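Long-range contacts in putative protease (Parabacteroides distasonis ATCC 8503, PDB 3KD4), which is of unknown function but is probably an exported protein and possibly a protease: residues R376-S381 / V427-T432; A186-A191 / R413-E418. All blocks are in the same frame, centred on the assembly; numbering follows the deposited sequence.

Contact 1 (R376-S381 / V427-T432); sequences RSVAIS and VTYTVT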
loop_
_atom_site.group_PDB
_atom_site.type_symbol
_atom_site.label_atom_id
_atom_site.label_comp_id
_atom_site.label_asym_id
_atom_site.label_seq_id
_atom_site.Cartn_x
_atom_site.Cartn_y
_atom_site.Cartn_z
ATOM N N ARG A 376 0.444 3.309 32.844
ATOM C CA ARG A 376 0.528 4.732 33.107
ATOM C C ARG A 376 0.243 5.001 34.584
ATOM O O ARG A 376 -0.550 4.294 35.218
ATOM C CB ARG A 376 -0.488 5.508 32.270
ATOM C CG ARG A 376 -0.269 5.476 30.795
ATOM C CD ARG A 376 0.873 6.373 30.363
ATOM N NE ARG A 376 1.016 6.366 28.913
ATOM C CZ ARG A 376 1.561 5.377 28.212
ATOM N NH1 ARG A 376 2.037 4.294 28.831
ATOM N NH2 ARG A 376 1.637 5.470 26.885
ATOM N N SER A 377 0.897 6.026 35.125
ATOM C CA SER A 377 0.624 6.483 36.477
ATOM C C SER A 377 -0.079 7.820 36.405
ATOM O O SER A 377 0.259 8.665 35.562
ATOM C CB SER A 377 1.918 6.634 37.276
ATOM O OG SER A 377 2.492 5.360 37.498
ATOM N N VAL A 378 -1.050 8.013 37.292
ATOM C CA VAL A 378 -1.801 9.238 37.340
ATOM C C VAL A 378 -2.006 9.696 38.785
ATOM O O VAL A 378 -2.523 8.958 39.619
ATOM C CB VAL A 378 -3.178 9.055 36.669
ATOM C CG1 VAL A 378 -3.940 10.345 36.699
ATOM C CG2 VAL A 378 -3.006 8.565 35.232
ATOM N N ALA A 379 -1.601 10.929 39.056
ATOM C CA ALA A 379 -1.841 11.575 40.345
ATOM C C ALA A 379 -3.006 12.551 40.199
ATOM O O ALA A 379 -3.172 13.177 39.159
ATOM C CB ALA A 379 -0.581 12.305 40.802
ATOM N N ILE A 380 -3.839 12.664 41.218
ATOM C CA ILE A 380 -4.863 13.702 41.215
ATOM C C ILE A 380 -4.774 14.480 42.512
ATOM O O ILE A 380 -4.849 13.890 43.596
ATOM C CB ILE A 380 -6.299 13.163 41.122
ATOM C CG1 ILE A 380 -6.396 12.033 40.116
ATOM C CG2 ILE A 380 -7.255 14.290 40.745
ATOM C CD1 ILE A 380 -7.666 11.296 40.223
ATOM N N SER A 381 -4.645 15.799 42.381
ATOM C CA SER A 381 -4.554 16.708 43.531
ATOM C C SER A 381 -5.923 17.137 44.048
ATOM O O SER A 381 -6.894 17.197 43.282
ATOM C CB SER A 381 -3.807 17.972 43.120
ATOM O OG SER A 381 -4.651 18.801 42.340
ATOM N N VAL A 427 -4.062 -1.906 28.933
ATOM C CA VAL A 427 -3.491 -0.696 29.503
ATOM C C VAL A 427 -3.877 -0.648 30.985
ATOM O O VAL A 427 -5.069 -0.704 31.318
ATOM C CB VAL A 427 -3.977 0.589 28.788
ATOM C CG1 VAL A 427 -3.268 1.835 29.388
ATOM C CG2 VAL A 427 -3.726 0.484 27.276
ATOM N N THR A 428 -2.869 -0.550 31.851
ATOM C CA THR A 428 -3.068 -0.513 33.293
ATOM C C THR A 428 -2.732 0.858 33.842
ATOM O O THR A 428 -1.601 1.315 33.714
ATOM C CB THR A 428 -2.205 -1.546 33.976
ATOM O OG1 THR A 428 -2.609 -2.836 33.524
ATOM C CG2 THR A 428 -2.354 -1.474 35.519
ATOM N N TYR A 429 -3.715 1.515 34.459
ATOM C CA TYR A 429 -3.499 2.840 35.033
ATOM C C TYR A 429 -3.398 2.683 36.546
ATOM O O TYR A 429 -4.199 1.983 37.142
ATOM C CB TYR A 429 -4.649 3.791 34.712
ATOM C CG TYR A 429 -4.863 4.072 33.254
ATOM C CD1 TYR A 429 -5.691 3.263 32.479
ATOM C CD2 TYR A 429 -4.235 5.133 32.644
ATOM C CE1 TYR A 429 -5.873 3.514 31.127
ATOM C CE2 TYR A 429 -4.409 5.397 31.295
ATOM C CZ TYR A 429 -5.236 4.587 30.541
ATOM O OH TYR A 429 -5.401 4.859 29.203
ATOM N N THR A 430 -2.397 3.298 37.164
ATOM C CA THR A 430 -2.356 3.344 38.611
ATOM C C THR A 430 -2.626 4.795 38.993
ATOM O O THR A 430 -1.868 5.710 38.630
ATOM C CB THR A 430 -1.038 2.826 39.203
ATOM O OG1 THR A 430 -0.856 1.457 38.817
ATOM C CG2 THR A 430 -1.072 2.900 40.733
ATOM N N VAL A 431 -3.756 4.991 39.654
ATOM C CA VAL A 431 -4.235 6.309 39.955
ATOM C C VAL A 431 -4.078 6.559 41.456
ATOM O O VAL A 431 -4.582 5.781 42.268
ATOM C CB VAL A 431 -5.718 6.461 39.556
ATOM C CG1 VAL A 431 -6.191 7.851 39.909
ATOM C CG2 VAL A 431 -5.898 6.172 38.067
ATOM N N THR A 432 -3.367 7.628 41.807
ATOM C CA THR A 432 -3.251 8.034 43.207
ATOM C C THR A 432 -3.988 9.363 43.431
ATOM O O THR A 432 -3.465 10.437 43.133
ATOM C CB THR A 432 -1.801 8.126 43.663
ATOM O OG1 THR A 432 -1.155 6.864 43.451
ATOM C CG2 THR A 432 -1.736 8.474 45.177
#
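Arg-376 to Ile-380 and Val-427 to Thr-432 run side by side as parallel strands, their short axes approaching to 4.7 Å and lying 19° from alignment. Five backbone hydrogen bonds join them in the usual parallel ladder. Thr-430 N donates to Arg-376 O, and Thr-432 N to Val-378 O. In return Arg-376 N, Val-378 N and Ile-380 N donate to the carbonyl oxygens of Thr-428, Thr-430 and Thr-432. Arg-376 and Val-378 thus each bond with both N and O. The last bond, from Ile-380 N to Thr-432 O, is 3.0 Å long.

Arg-376, Tyr-429, Val-378 and Val-431 lie on one face of the sheet. Arg-376 CB sits obliquely by the Tyr-429 ring, 3.8 Å from Tyr-429 CD2. The arginine chain bends at chi2, and its end leads away from the neighbouring strand. Its guanidinium is turned 65° from the ring plane and pairs with Glu-374. Tyr-429 OH is hydrogen-bonded to Pro-395 O. Val-378 CB is 4.2 Å from Val-431 CG2. Val-431 CG1 lies beside its own carbonyl carbon, anti to the backbone N (chi1 179°). This branch meets Ile-380 CD1 at 3.8 Å.

Ser-377, Thr-430, Ala-379 and Thr-432 are on the other face. Their side chains are small and touch the neighbouring strand little.

Strand 370-380 is the outermost strand on this side of a five-stranded mixed sheet, and strand 423-433 is the next one in. The backbone carries the polar pairing here. The side chains divide into a largely apolar face, covered by Cys-392, Leu-394, Pro-395, Leu-502 and Phe-504, and a more polar, more exposed one.

Contact 2 (A186-A191 / R413-E418); sequences ASSREA and RSNLFE
Glu-190 reaches across to the turn at Arg-413, Ser-414 and Asn-415. Its CG is anti to the carbonyl carbon (chi1 -83°), and the chain runs extended beyond it. The carboxylate takes two backbone N-H groups, each on a syn lone pair. Ser-414 N is 2.9 Å from Glu-190 OE2. Asn-415 N is also 2.9 Å from Glu-190 OE1, but its bond is more bent, at 139°.

Arg-413 bends at chi2 (106°). Both NH1 and NH2 grip Ala-191 O end-on and in the guanidinium plane, with Arg-413 NH1 to Ala-191 O at 2.7 Å. NE and NH2 also donate to the carbonyl oxygens of Asn-415 and Leu-416, which helps fix the group's rotation. Glu-190 OE1 lies over one guanidinium face, 3.6 Å from Arg-413 NE, in a salt bridge of charges alone. Phe-417 CD1 covers the opposite face. An alanine at Arg-413 removes the donors to all three carbonyls and would probably loosen the two loops here and leave the Glu-190 charge without its mate.

Ser-188 OG accepts from Glu-190 N at 3.1 Å. This ST turn shapes the loop after strand 174-184 where it meets the loop running into strand 417-418.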
loop_
_atom_site.group_PDB
_atom_site.type_symbol
_atom_site.label_atom_id
_atom_site.label_comp_id
_atom_site.label_asym_id
_atom_site.label_seq_id
_atom_site.Cartn_x
_atom_site.Cartn_y
_atom_site.Cartn_z
ATOM N N ALA A 186 -17.684 5.318 -9.658
ATOM C CA ALA A 186 -16.598 5.956 -8.916
ATOM C C ALA A 186 -16.217 5.042 -7.737
ATOM O O ALA A 186 -17.081 4.399 -7.168
ATOM C CB ALA A 186 -17.073 7.310 -8.353
ATOM N N SER A 187 -14.951 5.025 -7.333
ATOM C CA SER A 187 -14.627 4.334 -6.109
ATOM C C SER A 187 -15.280 5.064 -4.925
ATOM O O SER A 187 -15.607 6.237 -5.008
ATOM C CB SER A 187 -13.129 4.191 -5.964
ATOM O OG SER A 187 -12.510 5.428 -6.197
ATOM N N SER A 188 -15.510 4.340 -3.841
ATOM C CA SER A 188 -16.127 4.912 -2.643
ATOM C C SER A 188 -15.105 5.724 -1.911
ATOM O O SER A 188 -13.921 5.382 -1.876
ATOM C CB SER A 188 -16.686 3.819 -1.728
ATOM O OG SER A 188 -17.250 4.377 -0.539
ATOM N N ARG A 189 -15.564 6.812 -1.306
ATOM C CA ARG A 189 -14.693 7.654 -0.492
ATOM C C ARG A 189 -14.585 7.072 0.945
ATOM O O ARG A 189 -13.865 7.607 1.742
ATOM C CB ARG A 189 -15.230 9.101 -0.440
ATOM C CG ARG A 189 -15.448 9.794 -1.817
ATOM C CD ARG A 189 -16.450 10.959 -1.692
ATOM N N GLU A 190 -15.306 6.000 1.277
ATOM C CA GLU A 190 -15.200 5.408 2.619
ATOM C C GLU A 190 -13.781 5.119 3.043
ATOM O O GLU A 190 -12.990 4.576 2.277
ATOM C CB GLU A 190 -15.997 4.116 2.723
ATOM C CG GLU A 190 -17.426 4.367 3.009
ATOM C CD GLU A 190 -18.262 3.139 3.051
ATOM O OE1 GLU A 190 -17.805 2.050 2.658
ATOM O OE2 GLU A 190 -19.425 3.273 3.468
ATOM N N ALA A 191 -13.467 5.433 4.290
ATOM C CA ALA A 191 -12.164 5.083 4.844
ATOM C C ALA A 191 -12.144 3.597 5.172
ATOM O O ALA A 191 -13.186 2.965 5.255
ATOM C CB ALA A 191 -11.861 5.941 6.112
ATOM N N ARG A 413 -22.386 2.013 6.628
ATOM C CA ARG A 413 -21.269 1.510 5.878
ATOM C C ARG A 413 -21.776 0.736 4.686
ATOM O O ARG A 413 -22.702 -0.067 4.808
ATOM C CB ARG A 413 -20.446 0.622 6.798
ATOM C CG ARG A 413 -19.240 0.017 6.158
ATOM C CD ARG A 413 -17.984 0.651 6.590
ATOM N NE ARG A 413 -16.908 0.295 5.657
ATOM C CZ ARG A 413 -15.822 1.025 5.462
ATOM N NH1 ARG A 413 -15.634 2.136 6.154
ATOM N NH2 ARG A 413 -14.918 0.646 4.570
ATOM N N SER A 414 -21.204 1.013 3.519
ATOM C CA SER A 414 -21.593 0.324 2.308
ATOM C C SER A 414 -20.549 -0.676 1.842
ATOM O O SER A 414 -20.892 -1.646 1.194
ATOM C CB SER A 414 -21.877 1.336 1.218
ATOM O OG SER A 414 -20.672 1.733 0.599
ATOM N N ASN A 415 -19.276 -0.450 2.163
ATOM C CA ASN A 415 -18.201 -1.337 1.702
ATOM C C ASN A 415 -17.606 -2.143 2.833
ATOM O O ASN A 415 -17.845 -1.848 4.001
ATOM C CB ASN A 415 -17.114 -0.516 1.026
ATOM C CG ASN A 415 -17.612 0.139 -0.235
ATOM O OD1 ASN A 415 -17.978 1.310 -0.250
ATOM N ND2 ASN A 415 -17.707 -0.642 -1.279
ATOM N N LEU A 416 -16.843 -3.169 2.482
ATOM C CA LEU A 416 -16.090 -3.917 3.466
ATOM C C LEU A 416 -15.248 -2.999 4.275
ATOM O O LEU A 416 -14.710 -2.020 3.756
ATOM C CB LEU A 416 -15.185 -4.948 2.821
ATOM C CG LEU A 416 -15.876 -6.147 2.167
ATOM C CD1 LEU A 416 -14.794 -7.062 1.565
ATOM C CD2 LEU A 416 -16.737 -6.916 3.170
ATOM N N PHE A 417 -15.141 -3.352 5.553
ATOM C CA PHE A 417 -14.359 -2.646 6.538
ATOM C C PHE A 417 -13.158 -3.511 6.916
ATOM O O PHE A 417 -13.340 -4.678 7.241
ATOM C CB PHE A 417 -15.259 -2.420 7.749
ATOM C CG PHE A 417 -14.614 -1.670 8.844
ATOM C CD1 PHE A 417 -14.189 -0.381 8.642
ATOM C CD2 PHE A 417 -14.439 -2.240 10.087
ATOM C CE1 PHE A 417 -13.583 0.334 9.670
ATOM C CE2 PHE A 417 -13.836 -1.506 11.138
ATOM C CZ PHE A 417 -13.403 -0.233 10.904
ATOM N N GLU A 418 -11.952 -2.964 6.873
ATOM C CA GLU A 418 -10.732 -3.756 7.131
ATOM C C GLU A 418 -9.844 -3.112 8.143
ATOM O O GLU A 418 -9.563 -1.926 8.050
ATOM C CB GLU A 418 -9.932 -3.932 5.811
ATOM C CG GLU A 418 -8.750 -4.914 5.887
ATOM C CD GLU A 418 -8.097 -5.105 4.541
ATOM O OE1 GLU A 418 -8.497 -6.044 3.848
ATOM O OE2 GLU A 418 -7.229 -4.297 4.156
#

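The centres of contacts 1 and 2 are 39 Å apart, and their nearest atoms about 19 Å, so they do not touch. Along the chain the segments alternate: 186-191, 376-381, 413-418, then 427-432. Contact 1 lies within the five-stranded mixed sheet, towards the far end of the molecule. Contact 2 joins the loop after strand 174-184, which belongs to the eight-stranded sheet, to the chain at strand 417-418. That short strand pairs with strand 478-479 and directly precedes strand 423-433 of contact 1. Contact 1 is internal to one sheet. Contact 2 brings a loop from the end of the DUF3857 region against the DUF3858 region, 222 residues on.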